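PDB 7LKK: aminofutalosine deaminase from Helicobacter pylori, which deaminates aminofutalosine in the menaquinone pathway and probably also converts adenosine into inosine, as a metal-dependent hydrolase. Local coordinates for residues F82-N86 against A117-I122; Q125-G131 against S149-A153. One frame throughout, in Å; residues are numbered along the deposited sequence.

Interaction 1 of 2, residues F82-N86 against A117-I122. With MCF ((8R)-3-(5-S-methyl-5-thio-beta-D-ribofuranosyl)-3,6,7,8-tetrahydroimidazo[4,5-d][1,3]diazepin-8-ol), chain J.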
ATOM      1  N   PHE A  82     -15.425 -13.145   6.879  1.00 24.09           N
ATOM      2  CA  PHE A  82     -14.641 -13.824   7.906  1.00 24.75           C
ATOM      3  C   PHE A  82     -14.442 -15.302   7.591  1.00 30.00           C
ATOM      4  O   PHE A  82     -13.410 -15.877   7.952  1.00 30.38           O
ATOM      5  CB  PHE A  82     -15.310 -13.669   9.271  1.00 24.79           C
ATOM      6  CG  PHE A  82     -15.050 -12.343   9.927  1.00 27.54           C
ATOM      7  CD1 PHE A  82     -13.790 -12.027  10.408  1.00 26.03           C
ATOM      8  CD2 PHE A  82     -16.068 -11.418  10.073  1.00 27.10           C
ATOM      9  CE1 PHE A  82     -13.550 -10.809  11.015  1.00 27.68           C
ATOM     10  CE2 PHE A  82     -15.834 -10.198  10.683  1.00 28.19           C
ATOM     11  CZ  PHE A  82     -14.574  -9.894  11.152  1.00 28.99           C
ATOM     12  N   GLU A  83     -15.411 -15.931   6.921  1.00 26.02           N
ATOM     13  CA  GLU A  83     -15.330 -17.365   6.661  1.00 26.23           C
ATOM     14  C   GLU A  83     -14.135 -17.740   5.789  1.00 25.77           C
ATOM     15  O   GLU A  83     -13.689 -18.890   5.835  1.00 23.87           O
ATOM     16  CB  GLU A  83     -16.627 -17.855   6.013  1.00 28.92           C
ATOM     17  CG  GLU A  83     -17.854 -17.733   6.908  1.00 28.85           C
ATOM     18  CD  GLU A  83     -19.149 -18.046   6.175  1.00 29.72           C
ATOM     19  OE1 GLU A  83     -19.333 -17.548   5.045  1.00 30.27           O
ATOM     20  OE2 GLU A  83     -19.984 -18.789   6.733  1.00 30.49           O
ATOM     21  N   PHE A  84     -13.603 -16.802   5.005  1.00 31.93           N
ATOM     22  CA  PHE A  84     -12.455 -17.056   4.144  1.00 26.49           C
ATOM     23  C   PHE A  84     -11.133 -16.646   4.787  1.00 29.02           C
ATOM     24  O   PHE A  84     -10.154 -16.404   4.073  1.00 27.40           O
ATOM     25  CB  PHE A  84     -12.625 -16.330   2.810  1.00 27.44           C
ATOM     26  CG  PHE A  84     -13.684 -16.917   1.924  1.00 29.72           C
ATOM     27  CD1 PHE A  84     -13.387 -17.964   1.066  1.00 30.96           C
ATOM     28  CD2 PHE A  84     -14.975 -16.414   1.939  1.00 27.39           C
ATOM     29  CE1 PHE A  84     -14.359 -18.503   0.245  1.00 29.66           C
ATOM     30  CE2 PHE A  84     -15.951 -16.949   1.121  1.00 29.24           C
ATOM     31  CZ  PHE A  84     -15.641 -17.995   0.273  1.00 30.31           C
ATOM     32  N   SER A  85     -11.080 -16.567   6.119  1.00 27.11           N
ATOM     33  CA  SER A  85      -9.907 -16.027   6.796  1.00 26.27           C
ATOM     34  C   SER A  85      -8.684 -16.934   6.715  1.00 26.92           C
ATOM     35  O   SER A  85      -7.575 -16.469   7.002  1.00 26.49           O
ATOM     36  CB  SER A  85     -10.237 -15.737   8.261  1.00 30.97           C
ATOM     37  OG  SER A  85     -11.138 -14.649   8.374  1.00 30.90           O
ATOM     38  N   ASN A  86      -8.848 -18.202   6.333  1.00 31.36           N
ATOM     39  CA  ASN A  86      -7.701 -19.095   6.202  1.00 29.85           C
ATOM     40  C   ASN A  86      -6.818 -18.746   5.013  1.00 27.35           C
ATOM     41  O   ASN A  86      -5.649 -19.148   4.988  1.00 30.83           O
ATOM     42  CB  ASN A  86      -8.168 -20.545   6.064  1.00 37.66           C
ATOM     43  CG  ASN A  86      -8.314 -21.248   7.397  1.00 39.03           C
ATOM     44  OD1 ASN A  86      -7.661 -20.890   8.376  1.00 35.21           O
ATOM     45  ND2 ASN A  86      -9.170 -22.264   7.438  1.00 33.83           N
ATOM     46  N   ALA A 117      -8.396 -18.842  12.323  1.00 30.11           N
ATOM     47  CA  ALA A 117      -8.214 -17.671  11.473  1.00 31.51           C
ATOM     48  C   ALA A 117      -9.272 -16.606  11.739  1.00 29.91           C
ATOM     49  O   ALA A 117      -8.991 -15.410  11.604  1.00 28.94           O
ATOM     50  CB  ALA A 117      -8.226 -18.085  10.004  1.00 29.44           C
ATOM     51  N   ILE A 118     -10.488 -17.014  12.113  1.00 31.21           N
ATOM     52  CA  ILE A 118     -11.550 -16.046  12.374  1.00 30.93           C
ATOM     53  C   ILE A 118     -11.251 -15.247  13.639  1.00 34.63           C
ATOM     54  O   ILE A 118     -11.474 -14.031  13.691  1.00 29.79           O
ATOM     55  CB  ILE A 118     -12.915 -16.754  12.459  1.00 29.61           C
ATOM     56  CG1 ILE A 118     -13.291 -17.358  11.106  1.00 33.85           C
ATOM     57  CG2 ILE A 118     -13.998 -15.784  12.909  1.00 25.50           C
ATOM     58  CD1 ILE A 118     -14.566 -18.168  11.138  1.00 32.30           C
ATOM     59  N   GLN A 119     -10.749 -15.914  14.681  1.00 36.86           N
ATOM     60  CA  GLN A 119     -10.365 -15.197  15.895  1.00 33.98           C
ATOM     61  C   GLN A 119      -9.225 -14.224  15.623  1.00 32.70           C
ATOM     62  O   GLN A 119      -9.243 -13.086  16.108  1.00 33.03           O
ATOM     63  CB  GLN A 119      -9.958 -16.185  16.985  1.00 35.14           C
ATOM     64  CG  GLN A 119     -11.107 -16.932  17.634  1.00 38.18           C
ATOM     65  CD  GLN A 119     -10.634 -18.132  18.431  1.00 46.61           C
ATOM     66  OE1 GLN A 119      -9.552 -18.113  19.020  1.00 47.06           O
ATOM     67  NE2 GLN A 119     -11.442 -19.186  18.454  1.00 39.43           N
ATOM     68  N   ASN A 120      -8.219 -14.658  14.857  1.00 31.87           N
ATOM     69  CA  ASN A 120      -7.146 -13.753  14.448  1.00 35.59           C
ATOM     70  C   ASN A 120      -7.683 -12.591  13.622  1.00 34.51           C
ATOM     71  O   ASN A 120      -7.235 -11.448  13.780  1.00 33.35           O
ATOM     72  CB  ASN A 120      -6.086 -14.519  13.659  1.00 33.31           C
ATOM     73  CG  ASN A 120      -5.258 -15.436  14.533  1.00 39.85           C
ATOM     74  OD1 ASN A 120      -5.186 -15.258  15.748  1.00 46.18           O
ATOM     75  ND2 ASN A 120      -4.627 -16.428  13.915  1.00 37.81           N
ATOM     76  N   ALA A 121      -8.653 -12.862  12.740  1.00 29.27           N
ATOM     77  CA  ALA A 121      -9.252 -11.801  11.937  1.00 27.95           C
ATOM     78  C   ALA A 121      -9.995 -10.810  12.818  1.00 27.20           C
ATOM     79  O   ALA A 121      -9.922  -9.595  12.607  1.00 30.36           O
ATOM     80  CB  ALA A 121     -10.201 -12.401  10.900  1.00 29.13           C
ATOM     81  N   ILE A 122     -10.718 -11.320  13.813  1.00 29.86           N
ATOM     82  CA  ILE A 122     -11.444 -10.448  14.724  1.00 28.49           C
ATOM     83  C   ILE A 122     -10.456  -9.572  15.452  1.00 30.50           C
ATOM     84  O   ILE A 122     -10.700  -8.377  15.710  1.00 24.57           O
ATOM     85  CB  ILE A 122     -12.262 -11.283  15.728  1.00 28.40           C
ATOM     86  CG1 ILE A 122     -13.518 -11.821  15.073  1.00 29.51           C
ATOM     87  CG2 ILE A 122     -12.585 -10.469  16.995  1.00 26.80           C
ATOM     88  CD1 ILE A 122     -14.182 -12.904  15.862  1.00 28.25           C
TER
HETATM   89  O8  MCF J 506     -16.407  -9.633  -2.586  1.00 30.79           O
HETATM   90  C8  MCF J 506     -15.267 -10.431  -2.773  1.00 28.39           C
HETATM   91  C7  MCF J 506     -14.912 -10.613  -4.245  1.00 25.65           C
HETATM   92  N6  MCF J 506     -16.099 -10.609  -5.064  1.00 25.30           N
HETATM   93  C5  MCF J 506     -17.214 -11.456  -4.706  1.00 26.51           C
HETATM   94  N4  MCF J 506     -17.281 -12.342  -3.549  1.00 24.69           N
HETATM   95  C10 MCF J 506     -16.336 -12.694  -2.461  1.00 25.35           C
HETATM   96  C9  MCF J 506     -15.370 -11.793  -2.054  1.00 24.50           C
HETATM   97  N1  MCF J 506     -14.681 -12.360  -1.074  1.00 26.38           N
HETATM   98  C2  MCF J 506     -15.175 -13.572  -0.828  1.00 26.43           C
HETATM   99  N3  MCF J 506     -16.193 -13.766  -1.672  1.00 23.54           N
HETATM  100  C1S MCF J 506     -16.991 -15.030  -1.704  1.00 29.09           C
HETATM  101  C2S MCF J 506     -18.515 -14.807  -1.842  1.00 28.97           C
HETATM  102  O2S MCF J 506     -19.080 -14.573  -0.623  1.00 23.50           O
HETATM  103  O4S MCF J 506     -16.683 -15.716  -2.740  1.00 27.92           O
HETATM  104  C4S MCF J 506     -17.982 -16.622  -3.080  1.00 29.99           C
HETATM  105  C3S MCF J 506     -18.986 -16.144  -2.402  1.00 29.79           C
HETATM  106  O3S MCF J 506     -19.316 -17.082  -1.269  1.00 30.91           O
HETATM  107  C5S MCF J 506     -18.266 -16.554  -4.570  1.00 31.10           C
HETATM  108  S5S MCF J 506     -19.034 -18.107  -5.115  1.00 38.43           S
HETATM  109  C6S MCF J 506     -19.880 -17.832  -6.698  1.00 34.28           C
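Phe82 and Ala121 meet edge to methyl. CB of Ala121 sits in the plane of the Phe82 ring, 3.6 Å from CD1. CE1 of the same ring lies 4.2 Å from CG1 of Ile122, one residue further along the helix. Ala121 CB also touches Ser85, whose OG is 3.5 Å away. The methyl thus touches both an aromatic edge and a hydroxyl oxygen, on neighbouring sides. One turn earlier in the helix, CB of Ala117 packs on CB of Ser85 at 3.5 Å. The amide oxygen OD1 of Asn86 reaches the CB methyl of Ala117 at 3.3 Å. Ile118 completes the row, with its CG1 lying 3.5 Å from the carbonyl O of Phe82.

No hydrogen bond joins the two segments, and the loop holds its own shape. Ser85 OG donates to Phe82 O at 2.6 Å, with a C=O...donor angle of 124° and the donor tilted 21° from the carbonyl plane. The first torsion of Ser85 (chi1 -69°) sets OG beside its own backbone N, which makes a weak bond to the same carbonyl. Asn86 ND2 is bound to the backbone O of Ile110 and Asn113, while Leu145 and Leu146 of helix 143-147 pack on Ile118 and Phe82 respectively.

Phe84 turns away from the helix to the inhibitor, where its CE2 comes within 3.6 Å of MCF C1S. Glu83 binds the backbone N of Asn138 and His139, and Asn138 OD1 is hydrogen-bonded to the inhibitor, so Glu83 lies in the second shell, consistent with a role in positioning Asn138. The loop directly follows the iron ligands His79 and His81, the His-X-His pair at the end of the first barrel strand in the amidohydrolase TIM barrel.

Interaction 2 of 2, residues Q125-G131 against S149-A153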
ATOM      1  N   GLN A 125      -9.133  -6.682  13.481  1.00 24.17           N
ATOM      2  CA  GLN A 125     -10.090  -5.575  13.421  1.00 24.27           C
ATOM      3  C   GLN A 125      -9.959  -4.675  14.647  1.00 24.47           C
ATOM      4  O   GLN A 125      -9.736  -3.463  14.535  1.00 24.57           O
ATOM      5  CB  GLN A 125     -11.519  -6.122  13.315  1.00 30.97           C
ATOM      6  CG  GLN A 125     -11.763  -7.001  12.100  1.00 33.01           C
ATOM      7  CD  GLN A 125     -11.671  -6.224  10.807  1.00 30.10           C
ATOM      8  OE1 GLN A 125     -12.624  -5.553  10.401  1.00 31.51           O
ATOM      9  NE2 GLN A 125     -10.527  -6.312  10.146  1.00 30.47           N
ATOM     10  N   LEU A 126     -10.078  -5.270  15.836  1.00 24.56           N
ATOM     11  CA  LEU A 126     -10.087  -4.492  17.071  1.00 25.07           C
ATOM     12  C   LEU A 126      -8.798  -3.699  17.246  1.00 25.58           C
ATOM     13  O   LEU A 126      -8.829  -2.513  17.593  1.00 21.41           O
ATOM     14  CB  LEU A 126     -10.318  -5.418  18.263  1.00 27.80           C
ATOM     15  CG  LEU A 126     -11.706  -6.054  18.356  1.00 22.65           C
ATOM     16  CD1 LEU A 126     -11.666  -7.283  19.248  1.00 27.76           C
ATOM     17  CD2 LEU A 126     -12.721  -5.046  18.868  1.00 21.75           C
ATOM     18  N   LYS A 127      -7.648  -4.334  17.009  1.00 28.45           N
ATOM     19  CA  LYS A 127      -6.386  -3.617  17.159  1.00 23.89           C
ATOM     20  C   LYS A 127      -6.200  -2.552  16.089  1.00 25.27           C
ATOM     21  O   LYS A 127      -5.432  -1.607  16.301  1.00 24.95           O
ATOM     22  CB  LYS A 127      -5.210  -4.591  17.129  1.00 27.69           C
ATOM     23  CG  LYS A 127      -4.984  -5.336  18.438  1.00 29.24           C
ATOM     24  CD  LYS A 127      -4.036  -6.525  18.268  1.00 31.86           C
ATOM     25  CE  LYS A 127      -3.275  -6.477  16.949  1.00 36.11           C
ATOM     26  NZ  LYS A 127      -3.927  -7.298  15.890  1.00 32.96           N
ATOM     27  N   SER A 128      -6.890  -2.676  14.958  1.00 22.10           N
ATOM     28  CA  SER A 128      -6.875  -1.658  13.916  1.00 27.90           C
ATOM     29  C   SER A 128      -7.810  -0.493  14.210  1.00 19.90           C
ATOM     30  O   SER A 128      -7.888   0.435  13.398  1.00 25.24           O
ATOM     31  CB  SER A 128      -7.247  -2.287  12.567  1.00 26.51           C
ATOM     32  OG  SER A 128      -7.191  -1.335  11.521  1.00 34.93           O
ATOM     33  N   GLY A 129      -8.522  -0.524  15.334  1.00 20.56           N
ATOM     34  CA  GLY A 129      -9.474   0.512  15.675  1.00 23.15           C
ATOM     35  C   GLY A 129     -10.883   0.283  15.177  1.00 20.17           C
ATOM     36  O   GLY A 129     -11.717   1.189  15.293  1.00 18.31           O
ATOM     37  N   VAL A 130     -11.178  -0.897  14.638  1.00 21.94           N
ATOM     38  CA  VAL A 130     -12.500  -1.195  14.096  1.00 16.52           C
ATOM     39  C   VAL A 130     -13.422  -1.616  15.231  1.00 20.19           C
ATOM     40  O   VAL A 130     -13.099  -2.528  16.002  1.00 19.31           O
ATOM     41  CB  VAL A 130     -12.415  -2.290  13.018  1.00 19.10           C
ATOM     42  CG1 VAL A 130     -13.805  -2.655  12.517  1.00 24.82           C
ATOM     43  CG2 VAL A 130     -11.527  -1.840  11.869  1.00 20.94           C
ATOM     44  N   GLY A 131     -14.568  -0.945  15.341  1.00 20.42           N
ATOM     45  CA  GLY A 131     -15.545  -1.267  16.363  1.00 23.16           C
ATOM     46  C   GLY A 131     -16.784  -1.959  15.826  1.00 22.92           C
ATOM     47  O   GLY A 131     -17.508  -2.620  16.577  1.00 24.76           O
ATOM     48  N   SER A 149     -17.360 -11.645  20.809  0.77 30.67           N
ATOM     49  CA  SER A 149     -16.419 -10.546  20.676  0.77 30.62           C
ATOM     50  C   SER A 149     -17.106  -9.242  21.053  0.77 29.69           C
ATOM     51  O   SER A 149     -18.335  -9.149  21.044  0.77 30.09           O
ATOM     52  CB  SER A 149     -15.894 -10.471  19.243  0.77 30.87           C
ATOM     53  OG  SER A 149     -16.812  -9.802  18.398  0.77 29.41           O
ATOM     54  N   PRO A 150     -16.340  -8.207  21.418  1.00 31.41           N
ATOM     55  CA  PRO A 150     -16.956  -6.904  21.705  1.00 28.13           C
ATOM     56  C   PRO A 150     -17.372  -6.128  20.465  1.00 24.34           C
ATOM     57  O   PRO A 150     -17.908  -5.024  20.601  1.00 26.54           O
ATOM     58  CB  PRO A 150     -15.851  -6.161  22.472  1.00 28.86           C
ATOM     59  CG  PRO A 150     -14.590  -6.786  22.017  1.00 26.91           C
ATOM     60  CD  PRO A 150     -14.903  -8.230  21.740  1.00 29.67           C
ATOM     61  N   LEU A 151     -17.157  -6.677  19.271  1.00 28.99           N
ATOM     62  CA  LEU A 151     -17.489  -5.978  18.037  1.00 26.69           C
ATOM     63  C   LEU A 151     -18.996  -5.833  17.863  1.00 25.06           C
ATOM     64  O   LEU A 151     -19.768  -6.740  18.190  1.00 26.68           O
ATOM     65  CB  LEU A 151     -16.912  -6.728  16.836  1.00 27.83           C
ATOM     66  CG  LEU A 151     -15.426  -6.565  16.522  1.00 29.44           C
ATOM     67  CD1 LEU A 151     -14.987  -7.602  15.499  1.00 30.33           C
ATOM     68  CD2 LEU A 151     -15.143  -5.160  16.019  1.00 25.30           C
ATOM     69  N   ASN A 152     -19.415  -4.678  17.350  1.00 26.41           N
ATOM     70  CA  ASN A 152     -20.750  -4.556  16.780  1.00 24.18           C
ATOM     71  C   ASN A 152     -20.776  -5.270  15.434  1.00 23.13           C
ATOM     72  O   ASN A 152     -19.913  -5.037  14.583  1.00 21.42           O
ATOM     73  CB  ASN A 152     -21.137  -3.089  16.604  1.00 21.67           C
ATOM     74  CG  ASN A 152     -21.067  -2.303  17.897  1.00 28.91           C
ATOM     75  OD1 ASN A 152     -21.713  -2.651  18.887  1.00 30.54           O
ATOM     76  ND2 ASN A 152     -20.280  -1.231  17.896  1.00 25.89           N
ATOM     77  N   ALA A 153     -21.751  -6.154  15.243  1.00 22.82           N
ATOM     78  CA  ALA A 153     -21.784  -7.000  14.059  1.00 18.77           C
ATOM     79  C   ALA A 153     -23.120  -6.869  13.345  1.00 21.38           C
ATOM     80  O   ALA A 153     -24.178  -7.035  13.962  1.00 23.33           O
ATOM     81  CB  ALA A 153     -21.525  -8.465  14.423  1.00 28.34           C
TER
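The flat carbonyl group of Gly131 takes the backbone N of Asn152 in its plane. Asn152 N lies 2.9 Å from Gly131 O, with a C=O...donor angle of 158°, so the donor lies close to the line of the carbonyl. The methyl CD2 of Leu151 also touches this group, 3.5 Å from Gly131 O. The same CD2 lies 3.3 Å from the carbonyl O of Val130. That oxygen is buried and has no polar partner in the model. The Pro150 ring points its CG corner at Leu126, and this CG is 4.1 Å from both CD1 and CD2 of Leu126.

Leu126 and Leu151 provide the apolar part of the contact. Their CD2 methyls are 3.7 Å apart, and the two side chains cross obliquely. Leu151 holds its CG beside its own backbone N (chi1 -79°), and its CD2 branch extends to the other segment.

The bond from Asn152 to Gly131 is one rung, near the start, of the pairing between parallel strands 130-137 and 152-159, which with helix 143-147 form one beta-alpha-beta unit of the TIM barrel. Here helix 115-127 turns into the first of these strands. A Schellman motif makes this turn. Val130 N bonds to Gln125 O, and Gly129 N bonds to Leu126 O. Gly129 has a positive phi (90°), a backbone conformation suited to glycine.

On the other segment, in one of its two conformers, Ser149 OG accepts from the backbone N of Leu151, which fits an ST turn. Asn152 ND2 donates to Ser132 OG. Leu415 and Leu417 of strand 414-417 pack on Leu126.

In the fold
Both interactions are buried and use helix 115-127 at successive places. Interaction 1 comes before the last turn, and interaction 2 covers the helix end and the strand that follows. Their centres are 13 Å apart, yet they touch. Ile122 CG2 packs on Leu151 CD1 at 4.0 Å, and Phe82 CZ on Gln125 CG at 4.1 Å. The chemistry differs with place. Interaction 1 sets a loop beside the iron and inhibitor site against the helix by van der Waals contact alone. Interaction 2 lies where two neighbouring barrel strands begin, and adds a parallel-strand hydrogen bond to its leucine packing.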